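Local coordinates for DNA mismatch repair protein MutS (PDB 1EWQ) that takes part in DNA mismatch repair, binding mismatched DNA and probably carrying out the recognition step, with a weak ATPase activity, at residues Lys589-Leu593 with Leu692-His696; Thr624-Ala628 with Asp662-Arg666; Glu577-Gly583 with Arg707-Val713; Phe567-Asp571 with Tyr725-Leu729. All coordinates share one frame. Numbering follows the deposited sequence.

Contact 1: Lys589-Leu593 with Leu692-His696; sequences KSTFL and LFATH. With SO4 (sulfate ion), chain E; SO4 (sulfate ion), chain F.
Leu-593, Lys-589 and Leu-692 carry most of this buried contact, in which the first turn of helix 589-603 runs along the C-terminal end of strand 690-694. The short axes are nearly antiparallel, at 166°, and approach to 9.2 Å, so Lys-589 sits over Ala-694 (CA to CA 6.6 Å) and Leu-593 over Leu-692 (6.7 Å). Leu-593, chi1 m and chi2 t, sets CD2 3.3 Å from Leu-692 CB and CD1 4.3 Å from Ala-694 CB. Lys-589 (m, t, m, t) runs over the alanine, with CE 4.3 Å from Ala-694 CB, and brings NZ within 3.0 Å of Thr-695 O at an angle too poor for a hydrogen bond; NZ is bonded instead to the carbonyls of Ile-581 and Gly-583. A sulfate takes hydrogen bonds from Ser-590 N to O4 (2.8 Å) and Ser-590 OG to O1 (2.7 Å). His-696 ND1 donates to O3 of a second sulfate (3.0 Å), which lies at the interface with the second subunit. Lys-589 and Ser-590 end the Walker A P-loop, predicted to bind ATP. The chemistry therefore divides: apolar packing joins helix to sheet, while the sulfate on Ser-590 is consistent with a nucleotide phosphate site.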
# COMPACT_ATOMS: atom_id res chain seq x y z
N LYS C 589 0.39 33.36 -2.58
CA LYS C 589 -0.92 33.88 -2.21
C LYS C 589 -1.67 32.85 -1.38
O LYS C 589 -2.23 33.18 -0.32
CB LYS C 589 -1.75 34.28 -3.45
CG LYS C 589 -1.12 35.39 -4.29
CD LYS C 589 -2.14 36.22 -5.09
CE LYS C 589 -2.89 35.38 -6.10
NZ LYS C 589 -3.82 36.22 -6.90
N SER C 590 -1.67 31.60 -1.83
CA SER C 590 -2.37 30.54 -1.12
C SER C 590 -1.81 30.28 0.26
O SER C 590 -2.56 30.05 1.21
CB SER C 590 -2.35 29.25 -1.92
OG SER C 590 -3.20 29.39 -3.04
N THR C 591 -0.49 30.30 0.36
CA THR C 591 0.18 30.07 1.62
C THR C 591 -0.19 31.20 2.58
O THR C 591 -0.36 30.98 3.78
CB THR C 591 1.71 30.02 1.43
OG1 THR C 591 2.05 28.81 0.73
CG2 THR C 591 2.44 30.04 2.76
N PHE C 592 -0.33 32.42 2.04
CA PHE C 592 -0.69 33.57 2.85
C PHE C 592 -2.08 33.35 3.45
O PHE C 592 -2.32 33.64 4.62
CB PHE C 592 -0.68 34.84 2.00
CG PHE C 592 -1.00 36.09 2.77
CD1 PHE C 592 -0.18 36.51 3.82
CD2 PHE C 592 -2.10 36.87 2.44
CE1 PHE C 592 -0.46 37.69 4.53
CE2 PHE C 592 -2.39 38.05 3.13
CZ PHE C 592 -1.57 38.46 4.18
N LEU C 593 -3.00 32.84 2.63
CA LEU C 593 -4.35 32.56 3.12
C LEU C 593 -4.30 31.51 4.21
O LEU C 593 -4.81 31.73 5.30
CB LEU C 593 -5.27 32.04 2.00
CG LEU C 593 -5.64 32.94 0.82
CD1 LEU C 593 -6.92 32.41 0.16
CD2 LEU C 593 -5.85 34.35 1.29
N LEU C 692 -10.64 36.63 2.85
CA LEU C 692 -9.40 36.79 2.08
C LEU C 692 -9.76 36.11 0.76
O LEU C 692 -10.07 34.92 0.72
CB LEU C 692 -8.22 36.08 2.73
CG LEU C 692 -7.59 36.66 4.00
CD1 LEU C 692 -6.43 35.77 4.44
CD2 LEU C 692 -7.09 38.08 3.75
N PHE C 693 -9.72 36.87 -0.32
CA PHE C 693 -10.09 36.35 -1.63
C PHE C 693 -8.96 36.54 -2.63
O PHE C 693 -8.78 37.64 -3.14
CB PHE C 693 -11.35 37.08 -2.10
CG PHE C 693 -11.97 36.53 -3.37
CD1 PHE C 693 -13.26 36.91 -3.73
CD2 PHE C 693 -11.27 35.65 -4.19
CE1 PHE C 693 -13.86 36.43 -4.89
CE2 PHE C 693 -11.86 35.15 -5.37
CZ PHE C 693 -13.15 35.54 -5.71
N ALA C 694 -8.21 35.47 -2.87
CA ALA C 694 -7.11 35.48 -3.83
C ALA C 694 -7.73 35.31 -5.21
O ALA C 694 -8.49 34.36 -5.44
CB ALA C 694 -6.15 34.33 -3.56
N THR C 695 -7.41 36.22 -6.13
CA THR C 695 -7.99 36.15 -7.47
C THR C 695 -7.11 36.85 -8.50
O THR C 695 -6.16 37.54 -8.13
CB THR C 695 -9.39 36.82 -7.50
OG1 THR C 695 -9.97 36.71 -8.80
CG2 THR C 695 -9.29 38.28 -7.11
N HIS C 696 -7.42 36.65 -9.78
CA HIS C 696 -6.68 37.30 -10.86
C HIS C 696 -7.55 38.40 -11.45
O HIS C 696 -7.07 39.22 -12.22
CB HIS C 696 -6.35 36.30 -11.97
CG HIS C 696 -5.35 35.27 -11.56
ND1 HIS C 696 -4.08 35.59 -11.14
CD2 HIS C 696 -5.45 33.92 -11.48
CE1 HIS C 696 -3.44 34.49 -10.80
NE2 HIS C 696 -4.24 33.46 -10.99
S SO4 E . -0.60 30.36 -5.31
O1 SO4 E . -1.67 29.35 -5.26
O2 SO4 E . 0.49 29.85 -6.16
O3 SO4 E . -1.11 31.62 -5.88
O4 SO4 E . -0.06 30.62 -3.96
S SO4 F . -1.85 37.66 -13.36
O1 SO4 F . -2.25 38.24 -14.66
O2 SO4 F . -0.53 38.18 -12.96
O3 SO4 F . -2.86 38.03 -12.36
O4 SO4 F . -1.79 36.19 -13.49

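Contact 2: Thr624-Ala628 with Asp662-Arg666; sequences TRIGA and DEVGR
Asp-662 lays its CB against Ile-626, 3.7 Å from Ile-626 CA and 3.9 Å from Ile-626 CG1, where the CA atoms of the two residues come within 5.0 Å. Its chi1 is t, and OD1 accepts a hydrogen bond from Gly-627 N at 3.3 Å; behind it, Asp-662 N donates to Arg-625 O at 3.0 Å. The 624-628 segment leaves its strand after Arg-625 and turns at Gly-627, whose positive phi of 61° favours glycine. Arg-625 folds back (chi1 t, chi2 m, chi3 p), giving a very short hydrogen bond from NH2 to Gly-627 O, 2.5 Å, while its CG lies 4.0 Å from Val-664 CG2. Water 1 bridges Arg-625 NH1 (2.7 Å) to Asp-662 O (3.1 Å). Across the gap Arg-625 NH1 and Arg-666 NH1 stand 3.9 Å apart, like charges offset by salt bridges to Glu-645 and Glu-642 respectively. Arg-666 NH2 also pairs with Glu-663 OE1 at 2.6 Å. Asp-662 ends an apolar strand and lies beside Ser-590 of the P-loop, as the Walker B aspartate does in P-loop ATPases. Strands 621-625 and 657-662 are parallel neighbours here, with Arg-625 and Val-664 packed under helix 638-652 and Asp-662 reaching helix 589-603.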
# COMPACT_ATOMS: atom_id res chain seq x y z
N THR C 624 -12.93 27.37 4.04
CA THR C 624 -12.05 27.46 2.89
C THR C 624 -12.66 26.93 1.59
O THR C 624 -13.55 26.07 1.60
CB THR C 624 -10.73 26.69 3.14
OG1 THR C 624 -11.01 25.29 3.27
CG2 THR C 624 -10.05 27.18 4.41
N ARG C 625 -12.13 27.45 0.49
CA ARG C 625 -12.49 27.06 -0.86
C ARG C 625 -11.14 27.26 -1.57
O ARG C 625 -10.94 28.22 -2.30
CB ARG C 625 -13.56 28.01 -1.44
CG ARG C 625 -14.34 27.47 -2.66
CD ARG C 625 -13.43 27.06 -3.82
NE ARG C 625 -12.82 25.75 -3.60
CZ ARG C 625 -11.70 25.33 -4.20
NH1 ARG C 625 -11.07 26.12 -5.06
NH2 ARG C 625 -11.23 24.12 -3.96
N ILE C 626 -10.22 26.33 -1.31
CA ILE C 626 -8.85 26.39 -1.85
C ILE C 626 -8.41 25.14 -2.59
O ILE C 626 -8.70 24.02 -2.17
CB ILE C 626 -7.82 26.62 -0.71
CG1 ILE C 626 -8.15 27.90 0.07
CG2 ILE C 626 -6.41 26.72 -1.28
CD1 ILE C 626 -7.40 28.02 1.39
N GLY C 627 -7.68 25.34 -3.69
CA GLY C 627 -7.18 24.23 -4.49
C GLY C 627 -8.25 23.33 -5.09
O GLY C 627 -9.30 23.80 -5.50
N ALA C 628 -7.95 22.03 -5.15
CA ALA C 628 -8.89 21.03 -5.67
C ALA C 628 -9.46 21.38 -7.04
O ALA C 628 -8.71 21.96 -7.87
CB ALA C 628 -10.03 20.83 -4.66
N ASP C 662 -10.05 31.05 -2.92
CA ASP C 662 -8.92 30.93 -3.83
C ASP C 662 -9.42 30.83 -5.27
O ASP C 662 -9.81 29.76 -5.73
CB ASP C 662 -8.14 29.67 -3.43
CG ASP C 662 -6.93 29.40 -4.31
OD1 ASP C 662 -6.84 28.26 -4.86
OD2 ASP C 662 -6.07 30.29 -4.45
N GLU C 663 -9.42 31.97 -5.96
CA GLU C 663 -9.82 32.05 -7.36
C GLU C 663 -11.25 31.58 -7.68
O GLU C 663 -11.50 30.90 -8.68
CB GLU C 663 -8.80 31.31 -8.24
CG GLU C 663 -7.34 31.66 -7.89
CD GLU C 663 -6.32 31.07 -8.87
OE1 GLU C 663 -6.47 29.90 -9.26
OE2 GLU C 663 -5.36 31.77 -9.23
N VAL C 664 -12.20 31.95 -6.83
CA VAL C 664 -13.59 31.59 -7.05
C VAL C 664 -14.06 32.34 -8.31
O VAL C 664 -13.87 33.56 -8.42
CB VAL C 664 -14.46 31.98 -5.82
CG1 VAL C 664 -15.94 32.03 -6.17
CG2 VAL C 664 -14.23 30.96 -4.71
N GLY C 665 -14.63 31.61 -9.26
CA GLY C 665 -15.10 32.21 -10.50
C GLY C 665 -14.52 31.52 -11.73
O GLY C 665 -15.04 31.64 -12.84
N ARG C 666 -13.42 30.81 -11.53
CA ARG C 666 -12.72 30.06 -12.58
C ARG C 666 -13.64 28.94 -13.08
O ARG C 666 -14.60 28.56 -12.42
CB ARG C 666 -11.47 29.39 -12.00
CG ARG C 666 -11.87 28.55 -10.78
CD ARG C 666 -10.93 27.41 -10.40
NE ARG C 666 -9.63 27.85 -9.92
CZ ARG C 666 -8.90 27.19 -9.03
NH1 ARG C 666 -9.35 26.05 -8.51
NH2 ARG C 666 -7.71 27.64 -8.68
O HOH W 1 -12.28 28.13 -6.49

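Contact 3: Glu577-Gly583 with Arg707-Val713; sequences ELVLITG and RLKNLHV
Two parallel strands, 578-582 and 708-713, lie edge to edge, their axes 4.3 Å apart and crossing at -26°. Leu-578 pairs with Leu-708 and the register runs on unbroken to Thr-582 with His-712. Six backbone hydrogen bonds of 2.8-3.0 Å join them, from Leu-578 N to Arg-707 O (2.9 Å) through to Val-713 N to Thr-582 O (3.0 Å). On one face Leu-708 (chi1 t, chi2 t) fills the hollow between Leu-578 and Leu-580: its CG is 3.9 Å from Leu-578 CD1 and its CD1 3.9 Å from Leu-580 CD1. On the other, Leu-711 (chi1 m, chi2 t) wedges between Val-579 and Ile-581, CD1 to Val-579 CG1 3.8 Å and CB to Ile-581 CG1 4.1 Å. Beyond it Lys-709 NZ makes a salt bridge with Glu-577 OE1 (3.5 Å) and a hydrogen bond to Glu-573 O. Gly-583 has no room for a side chain, since a CB would clash with Val-713 O. Strand 578-582 leads directly into the predicted ATP-binding Walker A loop, the central parallel-strand arrangement of a P-loop NTPase sheet.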
# COMPACT_ATOMS: atom_id res chain seq x y z
N GLU C 577 -13.60 42.76 6.92
CA GLU C 577 -13.37 43.30 5.58
C GLU C 577 -13.27 42.24 4.47
O GLU C 577 -12.98 41.07 4.73
CB GLU C 577 -12.08 44.13 5.59
CG GLU C 577 -12.17 45.41 6.41
CD GLU C 577 -10.81 46.05 6.69
OE1 GLU C 577 -9.99 45.43 7.39
OE2 GLU C 577 -10.58 47.18 6.19
N LEU C 578 -13.53 42.67 3.24
CA LEU C 578 -13.42 41.82 2.06
C LEU C 578 -12.04 42.17 1.52
O LEU C 578 -11.85 43.23 0.92
CB LEU C 578 -14.48 42.21 1.03
CG LEU C 578 -14.74 41.32 -0.18
CD1 LEU C 578 -15.01 42.22 -1.37
CD2 LEU C 578 -13.58 40.40 -0.48
N VAL C 579 -11.07 41.28 1.73
CA VAL C 579 -9.70 41.52 1.30
C VAL C 579 -9.36 40.77 0.02
O VAL C 579 -9.22 39.56 0.02
CB VAL C 579 -8.70 41.09 2.40
CG1 VAL C 579 -7.28 41.25 1.91
CG2 VAL C 579 -8.93 41.91 3.66
N LEU C 580 -9.21 41.51 -1.07
CA LEU C 580 -8.87 40.88 -2.34
C LEU C 580 -7.36 40.89 -2.48
O LEU C 580 -6.72 41.90 -2.16
CB LEU C 580 -9.48 41.65 -3.51
CG LEU C 580 -11.01 41.75 -3.55
CD1 LEU C 580 -11.39 42.78 -4.59
CD2 LEU C 580 -11.62 40.38 -3.88
N ILE C 581 -6.81 39.77 -2.95
CA ILE C 581 -5.37 39.66 -3.15
C ILE C 581 -5.09 39.28 -4.60
O ILE C 581 -5.27 38.13 -4.99
CB ILE C 581 -4.76 38.58 -2.23
CG1 ILE C 581 -5.09 38.92 -0.77
CG2 ILE C 581 -3.27 38.51 -2.43
CD1 ILE C 581 -4.62 37.89 0.23
N THR C 582 -4.67 40.26 -5.38
CA THR C 582 -4.36 40.05 -6.78
C THR C 582 -2.87 39.73 -6.96
O THR C 582 -2.11 39.78 -6.00
CB THR C 582 -4.74 41.30 -7.62
OG1 THR C 582 -4.36 42.49 -6.92
CG2 THR C 582 -6.24 41.33 -7.88
N GLY C 583 -2.48 39.39 -8.18
CA GLY C 583 -1.09 39.05 -8.43
C GLY C 583 -1.00 37.64 -8.99
O GLY C 583 -1.97 36.89 -8.93
N ARG C 707 -16.05 48.24 2.65
CA ARG C 707 -15.11 47.44 3.42
C ARG C 707 -14.24 46.55 2.54
O ARG C 707 -13.70 45.55 3.00
CB ARG C 707 -15.87 46.61 4.45
CG ARG C 707 -16.59 47.42 5.52
CD ARG C 707 -17.32 46.51 6.51
NE ARG C 707 -18.36 45.71 5.86
CZ ARG C 707 -19.59 46.15 5.58
NH1 ARG C 707 -19.95 47.40 5.89
NH2 ARG C 707 -20.45 45.35 4.97
N LEU C 708 -14.11 46.91 1.26
CA LEU C 708 -13.28 46.15 0.35
C LEU C 708 -11.87 46.69 0.44
O LEU C 708 -11.65 47.90 0.33
CB LEU C 708 -13.80 46.27 -1.09
CG LEU C 708 -13.07 45.48 -2.20
CD1 LEU C 708 -13.91 45.50 -3.48
CD2 LEU C 708 -11.72 46.10 -2.48
N LYS C 709 -10.90 45.80 0.66
CA LYS C 709 -9.51 46.20 0.75
C LYS C 709 -8.67 45.44 -0.28
O LYS C 709 -8.88 44.24 -0.51
CB LYS C 709 -8.95 45.95 2.15
CG LYS C 709 -7.50 46.37 2.29
CD LYS C 709 -6.88 45.91 3.62
CE LYS C 709 -7.46 46.66 4.81
NZ LYS C 709 -6.81 46.21 6.06
N ASN C 710 -7.72 46.13 -0.89
CA ASN C 710 -6.85 45.52 -1.88
C ASN C 710 -5.42 45.27 -1.39
O ASN C 710 -4.81 46.11 -0.74
CB ASN C 710 -6.81 46.38 -3.15
CG ASN C 710 -8.01 46.13 -4.05
OD1 ASN C 710 -8.22 45.00 -4.51
ND2 ASN C 710 -8.79 47.17 -4.31
N LEU C 711 -4.93 44.08 -1.72
CA LEU C 711 -3.58 43.64 -1.43
C LEU C 711 -3.15 42.87 -2.68
O LEU C 711 -3.98 42.54 -3.53
CB LEU C 711 -3.54 42.69 -0.21
CG LEU C 711 -3.77 43.26 1.19
CD1 LEU C 711 -3.56 42.14 2.21
CD2 LEU C 711 -2.80 44.40 1.47
N HIS C 712 -1.85 42.61 -2.82
CA HIS C 712 -1.37 41.89 -3.98
C HIS C 712 0.07 41.44 -3.80
O HIS C 712 0.77 41.87 -2.87
CB HIS C 712 -1.46 42.75 -5.25
CG HIS C 712 -0.40 43.82 -5.35
ND1 HIS C 712 -0.39 44.94 -4.54
CD2 HIS C 712 0.68 43.93 -6.14
CE1 HIS C 712 0.66 45.69 -4.84
NE2 HIS C 712 1.33 45.09 -5.81
N VAL C 713 0.49 40.56 -4.69
CA VAL C 713 1.85 40.08 -4.71
C VAL C 713 2.32 40.41 -6.11
O VAL C 713 1.50 40.60 -7.02
CB VAL C 713 1.94 38.57 -4.44
CG1 VAL C 713 1.60 38.28 -2.98
CG2 VAL C 713 1.00 37.82 -5.37
O HOH W 2 -6.24 43.23 -4.95

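Contact 4: Phe567-Asp571 with Tyr725-Leu729; sequences FVPND and YHQVL
This is a surface contact between the start of edge strand 570-574, with the loop before it, and edge strand 723-730, bridged by a side chain rather than by backbone pairing: 570-574 borders the four-stranded sheet, and 723-730 borders the six-stranded sheet that carries the P-loop. Asn-570 does the bridging. With chi1 at -90° and chi2 at -62°, its amide lies against the backbone opposite, which kinks at His-726 (psi 8°), and satisfies it twice, ND2 donating to His-726 O at 2.9 Å and OD1 accepting from Val-728 N at 2.7 Å. The carboxamide thereby takes the part a neighbouring strand's peptide group would play, using the carbonyl and the amide two residues apart. CA atoms stay well separated, 6.2 Å for Asn-570 and Val-728 and 6.5 Å for Val-568 and His-726. Water 3 extends the link, donating to Asn-570 OD1 (2.7 Å), accepting from Asp-571 N (2.8 Å) and reaching Val-728 O by a weak bond of 3.5 Å. Two residues earlier, Val-568 turns its CB toward the other segment and packs against it, CB to His-726 CB 4.3 Å and CG1 to Gln-727 NE2 3.4 Å. Asn-570 is in turn backbone-bonded to Gly-556 of strand 551-556, and the 725-729 segment to strand 708-716 through Tyr-725 and Leu-729. Phe-592 of helix 589-603 touches both Asn-570 and Val-728, so that helix packs against both edge strands.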
# COMPACT_ATOMS: atom_id res chain seq x y z
N PHE C 567 11.06 30.96 4.98
CA PHE C 567 9.78 31.60 4.79
C PHE C 567 9.88 33.11 4.89
O PHE C 567 10.66 33.64 5.68
CB PHE C 567 8.79 31.10 5.84
CG PHE C 567 7.36 31.36 5.49
CD1 PHE C 567 6.65 30.46 4.71
CD2 PHE C 567 6.73 32.52 5.92
CE1 PHE C 567 5.34 30.71 4.35
CE2 PHE C 567 5.42 32.78 5.57
CZ PHE C 567 4.72 31.87 4.79
N VAL C 568 9.10 33.80 4.06
CA VAL C 568 9.06 35.25 4.07
C VAL C 568 7.83 35.66 4.88
O VAL C 568 6.70 35.45 4.45
CB VAL C 568 8.95 35.83 2.65
CG1 VAL C 568 8.80 37.34 2.73
CG2 VAL C 568 10.19 35.46 1.84
N PRO C 569 8.04 36.25 6.07
CA PRO C 569 6.92 36.68 6.90
C PRO C 569 6.07 37.76 6.22
O PRO C 569 6.54 38.44 5.32
CB PRO C 569 7.61 37.20 8.17
CG PRO C 569 8.90 36.41 8.22
CD PRO C 569 9.33 36.47 6.76
N ASN C 570 4.82 37.90 6.65
CA ASN C 570 3.93 38.90 6.08
C ASN C 570 2.96 39.44 7.10
O ASN C 570 2.61 38.77 8.06
CB ASN C 570 3.15 38.33 4.90
CG ASN C 570 3.87 38.53 3.59
OD1 ASN C 570 4.10 39.66 3.17
ND2 ASN C 570 4.22 37.43 2.93
N ASP C 571 2.52 40.67 6.87
CA ASP C 571 1.58 41.31 7.77
C ASP C 571 0.18 41.17 7.21
O ASP C 571 -0.02 40.74 6.07
CB ASP C 571 1.88 42.81 7.91
CG ASP C 571 3.31 43.10 8.35
OD1 ASP C 571 3.93 42.22 8.97
OD2 ASP C 571 3.79 44.22 8.09
N TYR C 725 8.10 37.41 -6.01
CA TYR C 725 8.31 37.92 -4.66
C TYR C 725 7.12 37.57 -3.76
O TYR C 725 5.97 37.90 -4.07
CB TYR C 725 8.52 39.44 -4.68
CG TYR C 725 9.86 39.85 -5.23
CD1 TYR C 725 10.09 39.93 -6.61
CD2 TYR C 725 10.93 40.10 -4.37
CE1 TYR C 725 11.36 40.23 -7.11
CE2 TYR C 725 12.20 40.40 -4.85
CZ TYR C 725 12.41 40.46 -6.22
OH TYR C 725 13.68 40.72 -6.70
N HIS C 726 7.40 36.91 -2.65
CA HIS C 726 6.36 36.50 -1.72
C HIS C 726 5.93 37.57 -0.73
O HIS C 726 5.17 37.28 0.20
CB HIS C 726 6.80 35.25 -0.97
CG HIS C 726 6.88 34.03 -1.83
ND1 HIS C 726 6.24 32.85 -1.51
CD2 HIS C 726 7.53 33.80 -3.00
CE1 HIS C 726 6.49 31.95 -2.45
NE2 HIS C 726 7.27 32.50 -3.36
N GLN C 727 6.40 38.79 -0.91
CA GLN C 727 6.00 39.87 -0.01
C GLN C 727 4.57 40.28 -0.37
O GLN C 727 4.26 40.52 -1.54
CB GLN C 727 6.92 41.09 -0.14
CG GLN C 727 8.34 40.95 0.45
CD GLN C 727 9.25 40.05 -0.37
OE1 GLN C 727 9.15 39.99 -1.59
NE2 GLN C 727 10.16 39.36 0.31
N VAL C 728 3.70 40.35 0.63
CA VAL C 728 2.33 40.77 0.36
C VAL C 728 2.35 42.30 0.42
O VAL C 728 2.69 42.89 1.44
CB VAL C 728 1.35 40.18 1.38
CG1 VAL C 728 -0.02 40.82 1.22
CG2 VAL C 728 1.25 38.68 1.17
N LEU C 729 2.00 42.92 -0.70
CA LEU C 729 2.02 44.36 -0.86
C LEU C 729 0.66 45.05 -0.77
O LEU C 729 -0.37 44.45 -1.05
CB LEU C 729 2.68 44.71 -2.20
CG LEU C 729 4.00 44.01 -2.55
CD1 LEU C 729 4.35 44.27 -4.01
CD2 LEU C 729 5.11 44.50 -1.63
O HOH W 3 3.68 41.92 4.64

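In the fold
From the N-terminal side, Phe-567-Asp-571 comes first, and contact 4 closes the longest loop, returning at 725-729. Inside it lies contact 3, running from 577-583 to 707-713; inside that, contact 1 joins 589-593 to 692-696, and innermost is contact 2, 624-628 with 662-666. The four are therefore nested and none cross. In the six-stranded sheet contact 3 pairs two strands, contact 2 joins the ends of two others, and contact 1 lays the helix after the P-loop on it. Phe-693 N meets Val-579 O, linking 1 with 3, and Ala-694 O meets Glu-663 N, linking 1 with 2. His-712 O to Leu-729 N links 3 with 4, and contact 4 reaches across to the four-stranded sheet.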